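Local coordinates for protein beta-N-acetylhexosaminidase (Bacteroides fragilis, PDB 4PYS) that probably hydrolyses terminal non-reducing N-acetylhexosamine residues of glycans or glycoconjugates, as a glycoside hydrolase of family 20, at residues 449-454 with 489-494; 156-161 with 482-487; 150-155 with 445-450. All coordinates share one frame; numbering follows the deposited sequence.

Contact 1. Residues 449-454 with 489-494; sequences RVFPRI and YSFGPA
Phe451, Tyr489 and Phe491 all turn CG beside the backbone N and anti to the carbonyl carbon (chi1 -71° in Phe451), and their rings gather into an aromatic cluster with Phe451 in the middle. Tyr489 CB makes a CH-pi contact over one face of the Phe451 ring, 3.8 Å from its centroid; Ile454 CG2 lies against the opposite face. The Phe451 and Tyr489 rings meet at a slant, planes 36° apart, with Phe451 CE1 3.5 Å from Tyr489 CD1. On the Phe491 side the roles are reversed: Phe451 CB sits over the Phe491 ring, 4.1 Å from the centroid, while the rings, nearly parallel, are slid so far that they barely overlap. The cluster packs at the break between helices 447-450 and 453-462, which follow strand 428-435 of the TIM-barrel sheet, and it illustrates how a loop beyond the barrel helices can be held against them. A cis peptide bond precedes Pro452 in this break. Phe451 O, just before it, accepts a bond from Gly492 N at 2.8 Å, the donor standing above the carbonyl plane. Pro452 also packs on the loop: its CB rests 3.7 Å from Phe491 CE2, and its CG is 3.7 Å from Ala494 CB. At the other end of the cluster Tyr489 OH is hydrogen-bonded to Lys151 O of helix 146-158, whose Met155 touches both Phe451 and Tyr489.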
loop_
_atom_site.group_PDB
_atom_site.type_symbol
_atom_site.label_atom_id
_atom_site.label_comp_id
_atom_site.label_asym_id
_atom_site.label_seq_id
_atom_site.Cartn_x
_atom_site.Cartn_y
_atom_site.Cartn_z
ATOM N N ARG A 449 -9.530 -3.308 12.773
ATOM C CA ARG A 449 -9.534 -1.958 12.211
ATOM C C ARG A 449 -9.596 -1.993 10.682
ATOM O O ARG A 449 -10.302 -1.206 10.041
ATOM C CB ARG A 449 -8.245 -1.229 12.636
ATOM C CG ARG A 449 -8.234 -0.767 14.083
ATOM C CD ARG A 449 -6.792 -0.664 14.603
ATOM N NE ARG A 449 -6.766 -0.011 15.908
ATOM C CZ ARG A 449 -7.138 -0.590 17.043
ATOM N NH1 ARG A 449 -7.548 -1.856 17.052
ATOM N NH2 ARG A 449 -7.094 0.095 18.176
ATOM N N VAL A 450 -8.841 -2.909 10.092
ATOM C CA VAL A 450 -8.726 -2.977 8.642
ATOM C C VAL A 450 -10.011 -3.476 7.970
ATOM O O VAL A 450 -10.459 -2.888 6.980
ATOM C CB VAL A 450 -7.533 -3.840 8.241
ATOM C CG1 VAL A 450 -7.512 -4.064 6.729
ATOM C CG2 VAL A 450 -6.226 -3.160 8.697
ATOM N N PHE A 451 -10.599 -4.545 8.514
ATOM C CA PHE A 451 -11.828 -5.137 7.947
ATOM C C PHE A 451 -13.053 -4.796 8.772
ATOM O O PHE A 451 -13.005 -4.870 9.996
ATOM C CB PHE A 451 -11.695 -6.664 7.906
ATOM C CG PHE A 451 -10.727 -7.149 6.866
ATOM C CD1 PHE A 451 -9.382 -7.285 7.168
ATOM C CD2 PHE A 451 -11.166 -7.441 5.581
ATOM C CE1 PHE A 451 -8.482 -7.716 6.201
ATOM C CE2 PHE A 451 -10.276 -7.872 4.610
ATOM C CZ PHE A 451 -8.937 -8.008 4.931
ATOM N N PRO A 452 -14.193 -4.516 8.113
ATOM C CA PRO A 452 -14.435 -4.612 6.672
ATOM C C PRO A 452 -14.209 -3.323 5.896
ATOM O O PRO A 452 -14.434 -3.332 4.704
ATOM C CB PRO A 452 -15.937 -4.950 6.602
ATOM C CG PRO A 452 -16.506 -4.238 7.797
ATOM C CD PRO A 452 -15.447 -4.358 8.881
ATOM N N ARG A 453 -13.793 -2.235 6.528
ATOM C CA ARG A 453 -13.751 -0.975 5.787
ATOM C C ARG A 453 -12.785 -0.973 4.603
ATOM O O ARG A 453 -13.005 -0.269 3.615
ATOM C CB ARG A 453 -13.500 0.203 6.725
ATOM C CG ARG A 453 -14.680 0.461 7.676
ATOM C CD ARG A 453 -14.341 1.510 8.740
ATOM N NE ARG A 453 -13.164 1.097 9.506
ATOM C CZ ARG A 453 -12.482 1.885 10.327
ATOM N NH1 ARG A 453 -12.860 3.144 10.517
ATOM N NH2 ARG A 453 -11.410 1.410 10.957
ATOM N N ILE A 454 -11.731 -1.776 4.665
ATOM C CA ILE A 454 -10.827 -1.846 3.500
ATOM C C ILE A 454 -11.529 -2.378 2.243
ATOM O O ILE A 454 -11.110 -2.110 1.115
ATOM C CB ILE A 454 -9.558 -2.684 3.799
ATOM C CG1 ILE A 454 -8.491 -2.403 2.728
ATOM C CG2 ILE A 454 -9.886 -4.177 3.890
ATOM C CD1 ILE A 454 -7.096 -2.463 3.231
ATOM N N TYR A 489 -8.440 -13.384 7.773
ATOM C CA TYR A 489 -8.742 -11.985 8.080
ATOM C C TYR A 489 -9.991 -11.834 8.944
ATOM O O TYR A 489 -11.110 -11.971 8.451
ATOM C CB TYR A 489 -8.876 -11.185 6.792
ATOM C CG TYR A 489 -7.637 -11.337 5.945
ATOM C CD1 TYR A 489 -6.485 -10.614 6.239
ATOM C CD2 TYR A 489 -7.596 -12.243 4.894
ATOM C CE1 TYR A 489 -5.327 -10.771 5.483
ATOM C CE2 TYR A 489 -6.444 -12.405 4.132
ATOM C CZ TYR A 489 -5.317 -11.661 4.436
ATOM O OH TYR A 489 -4.162 -11.828 3.688
ATOM N N SER A 490 -9.782 -11.528 10.223
ATOM C CA SER A 490 -10.884 -11.298 11.163
ATOM C C SER A 490 -11.557 -9.964 10.865
ATOM O O SER A 490 -10.889 -9.007 10.495
ATOM C CB SER A 490 -10.364 -11.289 12.604
ATOM O OG SER A 490 -9.697 -12.494 12.925
ATOM N N PHE A 491 -12.876 -9.898 11.026
ATOM C CA PHE A 491 -13.611 -8.654 10.811
ATOM C C PHE A 491 -13.868 -7.887 12.101
ATOM O O PHE A 491 -14.221 -8.483 13.114
ATOM C CB PHE A 491 -14.953 -8.955 10.154
ATOM C CG PHE A 491 -14.870 -9.114 8.657
ATOM C CD1 PHE A 491 -13.860 -9.876 8.082
ATOM C CD2 PHE A 491 -15.811 -8.522 7.839
ATOM C CE1 PHE A 491 -13.782 -10.023 6.706
ATOM C CE2 PHE A 491 -15.741 -8.672 6.458
ATOM C CZ PHE A 491 -14.731 -9.418 5.900
ATOM N N GLY A 492 -13.718 -6.566 12.057
ATOM C CA GLY A 492 -14.220 -5.727 13.140
ATOM C C GLY A 492 -15.648 -5.296 12.818
ATOM O O GLY A 492 -16.231 -5.807 11.856
ATOM N N PRO A 493 -16.212 -4.345 13.596
ATOM C CA PRO A 493 -17.590 -3.897 13.333
ATOM C C PRO A 493 -17.683 -3.084 12.043
ATOM O O PRO A 493 -16.721 -2.413 11.648
ATOM C CB PRO A 493 -17.933 -3.042 14.571
ATOM C CG PRO A 493 -16.601 -2.530 15.054
ATOM C CD PRO A 493 -15.600 -3.638 14.742
ATOM N N ALA A 494 -18.822 -3.179 11.364
ATOM C CA ALA A 494 -18.998 -2.502 10.077
ATOM C C ALA A 494 -19.677 -1.154 10.259
ATOM O O ALA A 494 -19.255 -0.136 9.700
ATOM C CB ALA A 494 -19.825 -3.374 9.131
#

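Contact 2. Residues 156-161 with 482-487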
loop_
_atom_site.group_PDB
_atom_site.type_symbol
_atom_site.label_atom_id
_atom_site.label_comp_id
_atom_site.label_asym_id
_atom_site.label_seq_id
_atom_site.Cartn_x
_atom_site.Cartn_y
_atom_site.Cartn_z
ATOM N N ALA A 156 -3.399 -7.329 0.140
ATOM C CA ALA A 156 -3.432 -6.294 -0.890
ATOM C C ALA A 156 -3.673 -6.941 -2.245
ATOM O O ALA A 156 -4.505 -6.485 -3.020
ATOM C CB ALA A 156 -2.113 -5.511 -0.882
ATOM N N SER A 157 -2.967 -8.031 -2.511
ATOM C CA SER A 157 -3.127 -8.753 -3.781
ATOM C C SER A 157 -4.526 -9.336 -3.904
ATOM O O SER A 157 -5.148 -9.274 -4.970
ATOM C CB SER A 157 -2.106 -9.887 -3.869
ATOM O OG SER A 157 -2.149 -10.496 -5.155
HETATM N N MSE A 158 -5.023 -9.881 -2.801
HETATM C CA MSE A 158 -6.351 -10.490 -2.766
HETATM C C MSE A 158 -7.430 -9.485 -3.152
HETATM O O MSE A 158 -8.447 -9.851 -3.745
HETATM C CB MSE A 158 -6.623 -11.042 -1.350
HETATM C CG MSE A 158 -8.001 -11.652 -1.168
HETATM SE SE MSE A 158 -8.211 -12.240 0.682
HETATM C CE MSE A 158 -8.281 -10.452 1.509
ATOM N N LEU A 159 -7.198 -8.219 -2.816
ATOM C CA LEU A 159 -8.179 -7.164 -3.046
ATOM C C LEU A 159 -7.853 -6.396 -4.326
ATOM O O LEU A 159 -8.414 -5.323 -4.581
ATOM C CB LEU A 159 -8.189 -6.214 -1.846
ATOM C CG LEU A 159 -8.688 -6.873 -0.546
ATOM C CD1 LEU A 159 -8.666 -5.893 0.607
ATOM C CD2 LEU A 159 -10.078 -7.432 -0.721
ATOM N N LYS A 160 -6.955 -6.974 -5.123
ATOM C CA LYS A 160 -6.531 -6.425 -6.419
ATOM C C LYS A 160 -5.819 -5.064 -6.354
ATOM O O LYS A 160 -5.821 -4.311 -7.319
ATOM C CB LYS A 160 -7.706 -6.400 -7.416
ATOM C CG LYS A 160 -8.269 -7.814 -7.689
ATOM C CD LYS A 160 -9.122 -7.816 -8.971
ATOM C CE LYS A 160 -9.565 -9.215 -9.374
ATOM N NZ LYS A 160 -10.688 -9.722 -8.500
HETATM N N MSE A 161 -5.183 -4.768 -5.227
HETATM C CA MSE A 161 -4.300 -3.604 -5.168
HETATM C C MSE A 161 -2.987 -3.920 -5.829
HETATM O O MSE A 161 -2.725 -5.081 -6.171
HETATM C CB MSE A 161 -4.083 -3.213 -3.714
HETATM C CG MSE A 161 -5.402 -2.877 -3.071
HETATM SE SE MSE A 161 -5.096 -2.266 -1.250
HETATM C CE MSE A 161 -6.973 -2.154 -0.695
ATOM N N LEU A 482 -17.334 -14.876 5.657
ATOM C CA LEU A 482 -16.728 -16.100 6.167
ATOM C C LEU A 482 -15.581 -16.569 5.260
ATOM O O LEU A 482 -14.569 -17.077 5.751
ATOM C CB LEU A 482 -17.772 -17.196 6.380
ATOM C CG LEU A 482 -17.375 -18.410 7.219
ATOM C CD1 LEU A 482 -16.620 -18.020 8.488
ATOM C CD2 LEU A 482 -18.627 -19.193 7.567
ATOM N N TRP A 483 -15.719 -16.384 3.948
ATOM C CA TRP A 483 -14.613 -16.727 3.044
ATOM C C TRP A 483 -13.359 -15.915 3.377
ATOM O O TRP A 483 -12.258 -16.460 3.423
ATOM C CB TRP A 483 -14.977 -16.540 1.559
ATOM C CG TRP A 483 -13.821 -16.990 0.653
ATOM C CD1 TRP A 483 -13.533 -18.269 0.266
ATOM C CD2 TRP A 483 -12.791 -16.159 0.082
ATOM N NE1 TRP A 483 -12.397 -18.286 -0.519
ATOM C CE2 TRP A 483 -11.926 -17.004 -0.648
ATOM C CE3 TRP A 483 -12.531 -14.784 0.106
ATOM C CZ2 TRP A 483 -10.812 -16.515 -1.346
ATOM C CZ3 TRP A 483 -11.413 -14.299 -0.582
ATOM C CH2 TRP A 483 -10.575 -15.166 -1.295
ATOM N N PHE A 484 -13.525 -14.619 3.628
ATOM C CA PHE A 484 -12.381 -13.795 3.986
ATOM C C PHE A 484 -11.804 -14.250 5.312
ATOM O O PHE A 484 -10.587 -14.260 5.499
ATOM C CB PHE A 484 -12.767 -12.321 4.079
ATOM C CG PHE A 484 -12.889 -11.635 2.738
ATOM C CD1 PHE A 484 -11.805 -11.583 1.873
ATOM C CD2 PHE A 484 -14.075 -11.023 2.358
ATOM C CE1 PHE A 484 -11.899 -10.940 0.634
ATOM C CE2 PHE A 484 -14.178 -10.374 1.124
ATOM C CZ PHE A 484 -13.097 -10.341 0.263
ATOM N N GLU A 485 -12.668 -14.626 6.242
ATOM C CA GLU A 485 -12.176 -15.103 7.530
ATOM C C GLU A 485 -11.375 -16.383 7.377
ATOM O O GLU A 485 -10.379 -16.584 8.073
ATOM C CB GLU A 485 -13.321 -15.258 8.554
ATOM C CG GLU A 485 -13.904 -13.891 8.909
ATOM C CD GLU A 485 -14.736 -13.875 10.183
ATOM O OE1 GLU A 485 -14.775 -14.900 10.909
ATOM O OE2 GLU A 485 -15.337 -12.802 10.449
ATOM N N GLN A 486 -11.787 -17.237 6.443
ATOM C CA GLN A 486 -11.068 -18.486 6.205
ATOM C C GLN A 486 -9.698 -18.239 5.578
ATOM O O GLN A 486 -8.847 -19.134 5.602
ATOM C CB GLN A 486 -11.888 -19.417 5.319
ATOM C CG GLN A 486 -13.104 -20.009 6.038
ATOM C CD GLN A 486 -13.963 -20.867 5.130
ATOM O OE1 GLN A 486 -14.004 -20.667 3.914
ATOM N NE2 GLN A 486 -14.654 -21.827 5.717
ATOM N N GLN A 487 -9.492 -17.051 5.011
ATOM C CA GLN A 487 -8.179 -16.695 4.471
ATOM C C GLN A 487 -7.305 -16.069 5.551
ATOM O O GLN A 487 -6.142 -15.744 5.293
ATOM C CB GLN A 487 -8.286 -15.742 3.278
ATOM C CG GLN A 487 -9.340 -16.140 2.252
ATOM C CD GLN A 487 -9.238 -17.590 1.840
ATOM O OE1 GLN A 487 -8.176 -18.059 1.408
ATOM N NE2 GLN A 487 -10.343 -18.324 1.983
#
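Met158, present as selenomethionine, reaches Phe484 across a backbone separation of 9.6 Å between the CA atoms of the two residues, and its long side chain spans most of that gap. CG is anti to the backbone N (chi1 178°), and a bend at chi3 (70°) brings the terminal CE round to the phenyl ring. The packing is closest here. SE lies in the plane of the Phe484 ring, at its edge and 3.8 Å from CD1, while CE comes to 3.7 Å from the same Phe484 CD1. The preceding residue of the helix, Trp483, sets CE3 over one face of the same ring, offset toward its rim. Phe491 and Tyr489 continue the apolar layer, touching Phe484 and Met158 respectively.

Away from this edge the contact thins. Leu159 CD2 only grazes Phe484 CE1 at 4.2 Å, and SE approaches Trp483 CZ3 obliquely at 4.0 Å. Towards the partly exposed side, where Trp483 and Gln487 lie, Gln487 CG stays 4.4 Å from Met158 SE. Polar groups take over there: Gln487 NE2 lies over a face of the indole, offset toward its rim, and bonds to Trp483 O at 3.0 Å, while Gln487 OE1 is bound by Arg107 of helix 96-109, a residue that also touches Met158.

Immediately beyond Met158 the helix stops in a Schellman motif, with Lys160 at positive phi as the C-prime residue and Met161 N bonded to Ala156 O at 2.9 Å. The arrangement thus combines Met-aromatic contacts to two rings with the capped C-terminal end of helix 146-158, which links parallel strands 132-138 and 163-170 in a beta-alpha-beta unit of the TIM barrel.

Contact 3. Residues 150-155 with 445-450; sequences KKYIDM and MIDRRV
Tyr152 and Asp447 mark the nearest approach of the two backbones, with their CA atoms 9.7 Å apart, so the reach of Lys151, Tyr152 and Met155 carries the contact between helix 146-158 and residues 445-450, with helix 447-450. In the TIM barrel these helical segments follow strands 132-138 and 428-435, neighbours that pair in parallel, and the contact joins the outer layer across that seam. Asp447 is the polar centre, each carboxylate oxygen having its own partner from the facing helix. Lys151, extended beyond a CG anti to the backbone N (chi1 167°), meets the acid tip to tip in a salt bridge: NZ lies 2.7 Å from Asp447 OD2, on its syn side. The same ammonium also bonds to Gly488 O. Tyr152 OH donates to Asp447 OD1 at 2.6 Å, arriving from above the carboxylate plane, and the phenol ring stands 74° from that plane. Together the cation and the phenol would be expected to favour the ionised acid. The ring is braced from within its own helix, since Lys151 CG rests over the centre of one face. Ile446 lends the apolar side of the contact, bringing CG2 to 3.5 Å from Tyr152 CZ beside the hydroxyl. One turn on in the helix, selenomethionine Met155 places SE in the plane of the Tyr152 ring, at its edge, and the same SE touches Val450 CG1 at 3.7 Å.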
loop_
_atom_site.group_PDB
_atom_site.type_symbol
_atom_site.label_atom_id
_atom_site.label_comp_id
_atom_site.label_asym_id
_atom_site.label_seq_id
_atom_site.Cartn_x
_atom_site.Cartn_y
_atom_site.Cartn_z
ATOM N N LYS A 150 3.872 -10.267 5.341
ATOM C CA LYS A 150 3.392 -11.074 4.210
ATOM C C LYS A 150 1.871 -11.173 4.175
ATOM O O LYS A 150 1.271 -11.118 3.105
ATOM C CB LYS A 150 3.999 -12.484 4.255
ATOM C CG LYS A 150 5.479 -12.521 3.884
ATOM C CD LYS A 150 6.014 -13.931 3.986
ATOM C CE LYS A 150 7.470 -13.994 3.566
ATOM N NZ LYS A 150 7.986 -15.384 3.702
ATOM N N LYS A 151 1.251 -11.302 5.344
ATOM C CA LYS A 151 -0.208 -11.402 5.433
ATOM C C LYS A 151 -0.895 -10.199 4.805
ATOM O O LYS A 151 -1.910 -10.339 4.115
ATOM C CB LYS A 151 -0.638 -11.533 6.900
ATOM C CG LYS A 151 -2.147 -11.317 7.139
ATOM C CD LYS A 151 -2.530 -11.619 8.587
ATOM C CE LYS A 151 -4.036 -11.351 8.842
ATOM N NZ LYS A 151 -4.416 -11.697 10.259
ATOM N N TYR A 152 -0.341 -9.012 5.022
ATOM C CA TYR A 152 -0.984 -7.812 4.481
ATOM C C TYR A 152 -0.619 -7.534 3.033
ATOM O O TYR A 152 -1.403 -6.926 2.291
ATOM C CB TYR A 152 -0.766 -6.613 5.421
ATOM C CG TYR A 152 -1.493 -6.897 6.702
ATOM C CD1 TYR A 152 -2.884 -6.929 6.731
ATOM C CD2 TYR A 152 -0.805 -7.210 7.862
ATOM C CE1 TYR A 152 -3.570 -7.240 7.894
ATOM C CE2 TYR A 152 -1.484 -7.510 9.033
ATOM C CZ TYR A 152 -2.856 -7.525 9.042
ATOM O OH TYR A 152 -3.514 -7.845 10.207
ATOM N N ILE A 153 0.547 -8.008 2.607
ATOM C CA ILE A 153 0.867 -7.998 1.180
ATOM C C ILE A 153 -0.085 -8.953 0.453
ATOM O O ILE A 153 -0.639 -8.631 -0.608
ATOM C CB ILE A 153 2.318 -8.433 0.965
ATOM C CG1 ILE A 153 3.254 -7.310 1.422
ATOM C CG2 ILE A 153 2.561 -8.823 -0.513
ATOM C CD1 ILE A 153 4.744 -7.684 1.433
ATOM N N ASP A 154 -0.291 -10.128 1.040
ATOM C CA ASP A 154 -1.225 -11.096 0.470
ATOM C C ASP A 154 -2.634 -10.506 0.422
ATOM O O ASP A 154 -3.366 -10.696 -0.559
ATOM C CB ASP A 154 -1.199 -12.378 1.310
ATOM C CG ASP A 154 -1.739 -13.584 0.570
ATOM O OD1 ASP A 154 -1.395 -13.773 -0.622
ATOM O OD2 ASP A 154 -2.511 -14.351 1.188
HETATM N N MSE A 155 -3.016 -9.776 1.469
HETATM C CA MSE A 155 -4.327 -9.113 1.482
HETATM C C MSE A 155 -4.443 -8.113 0.339
HETATM O O MSE A 155 -5.464 -8.052 -0.361
HETATM C CB MSE A 155 -4.552 -8.385 2.810
HETATM C CG MSE A 155 -5.838 -7.572 2.800
HETATM SE SE MSE A 155 -5.830 -6.190 4.171
HETATM C CE MSE A 155 -4.548 -5.004 3.323
HETATM N N MSE A 445 -4.307 -6.492 16.929
HETATM C CA MSE A 445 -5.282 -5.394 16.900
HETATM C C MSE A 445 -5.515 -4.857 15.503
HETATM O O MSE A 445 -6.378 -3.994 15.285
HETATM C CB MSE A 445 -4.820 -4.261 17.825
HETATM C CG MSE A 445 -4.875 -4.621 19.281
HETATM SE SE MSE A 445 -3.895 -3.351 20.386
HETATM C CE MSE A 445 -4.789 -1.766 19.864
ATOM N N ILE A 446 -4.767 -5.370 14.534
ATOM C CA ILE A 446 -4.838 -4.810 13.190
ATOM C C ILE A 446 -6.127 -5.152 12.430
ATOM O O ILE A 446 -6.790 -4.255 11.906
ATOM C CB ILE A 446 -3.609 -5.198 12.350
ATOM C CG1 ILE A 446 -2.336 -4.635 12.995
ATOM C CG2 ILE A 446 -3.754 -4.692 10.922
ATOM C CD1 ILE A 446 -1.025 -5.077 12.323
ATOM N N ASP A 447 -6.482 -6.434 12.356
ATOM C CA ASP A 447 -7.604 -6.843 11.497
ATOM C C ASP A 447 -8.934 -6.165 11.849
ATOM O O ASP A 447 -9.712 -5.835 10.956
ATOM C CB ASP A 447 -7.801 -8.365 11.539
ATOM C CG ASP A 447 -6.781 -9.114 10.705
ATOM O OD1 ASP A 447 -6.033 -8.465 9.944
ATOM O OD2 ASP A 447 -6.727 -10.359 10.819
ATOM N N ARG A 448 -9.200 -5.949 13.136
ATOM C CA ARG A 448 -10.507 -5.403 13.526
ATOM C C ARG A 448 -10.655 -3.949 13.091
ATOM O O ARG A 448 -11.767 -3.421 13.016
ATOM C CB ARG A 448 -10.736 -5.543 15.030
ATOM C CG ARG A 448 -9.937 -4.569 15.872
ATOM C CD ARG A 448 -10.007 -4.945 17.333
ATOM N NE ARG A 448 -9.030 -5.978 17.681
ATOM C CZ ARG A 448 -8.736 -6.332 18.925
ATOM N NH1 ARG A 448 -9.358 -5.748 19.938
ATOM N NH2 ARG A 448 -7.818 -7.263 19.159
ATOM N N ARG A 449 -9.530 -3.308 12.773
ATOM C CA ARG A 449 -9.534 -1.958 12.211
ATOM C C ARG A 449 -9.596 -1.993 10.682
ATOM O O ARG A 449 -10.302 -1.206 10.041
ATOM C CB ARG A 449 -8.245 -1.229 12.636
ATOM C CG ARG A 449 -8.234 -0.767 14.083
ATOM C CD ARG A 449 -6.792 -0.664 14.603
ATOM N NE ARG A 449 -6.766 -0.011 15.908
ATOM C CZ ARG A 449 -7.138 -0.590 17.043
ATOM N NH1 ARG A 449 -7.548 -1.856 17.052
ATOM N NH2 ARG A 449 -7.094 0.095 18.176
ATOM N N VAL A 450 -8.841 -2.909 10.092
ATOM C CA VAL A 450 -8.726 -2.977 8.642
ATOM C C VAL A 450 -10.011 -3.476 7.970
ATOM O O VAL A 450 -10.459 -2.888 6.980
ATOM C CB VAL A 450 -7.533 -3.840 8.241
ATOM C CG1 VAL A 450 -7.512 -4.064 6.729
ATOM C CG2 VAL A 450 -6.226 -3.160 8.697
#

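Overall arrangement
From the N terminus, helix 146-158 supplies the first segments of contacts 3 and 2, one directly after the other. The chain then passes through most of the barrel before residues 445-450 return to close contact 3, a loop of 289 residues. Contact 1 opens where contact 3 ends, the two sharing Arg449 and Val450. After helix 453-462, residues 482-487 at the end of helix 470-486 close contact 2 over 320 residues, and residues 489-494 close contact 1 over only 34. Contact 2 therefore crosses both others, and none nests inside another. Together they tie helix 146-158 to helices 447-450, 453-462 and 470-486 and to the loop that leads into helix 496-499.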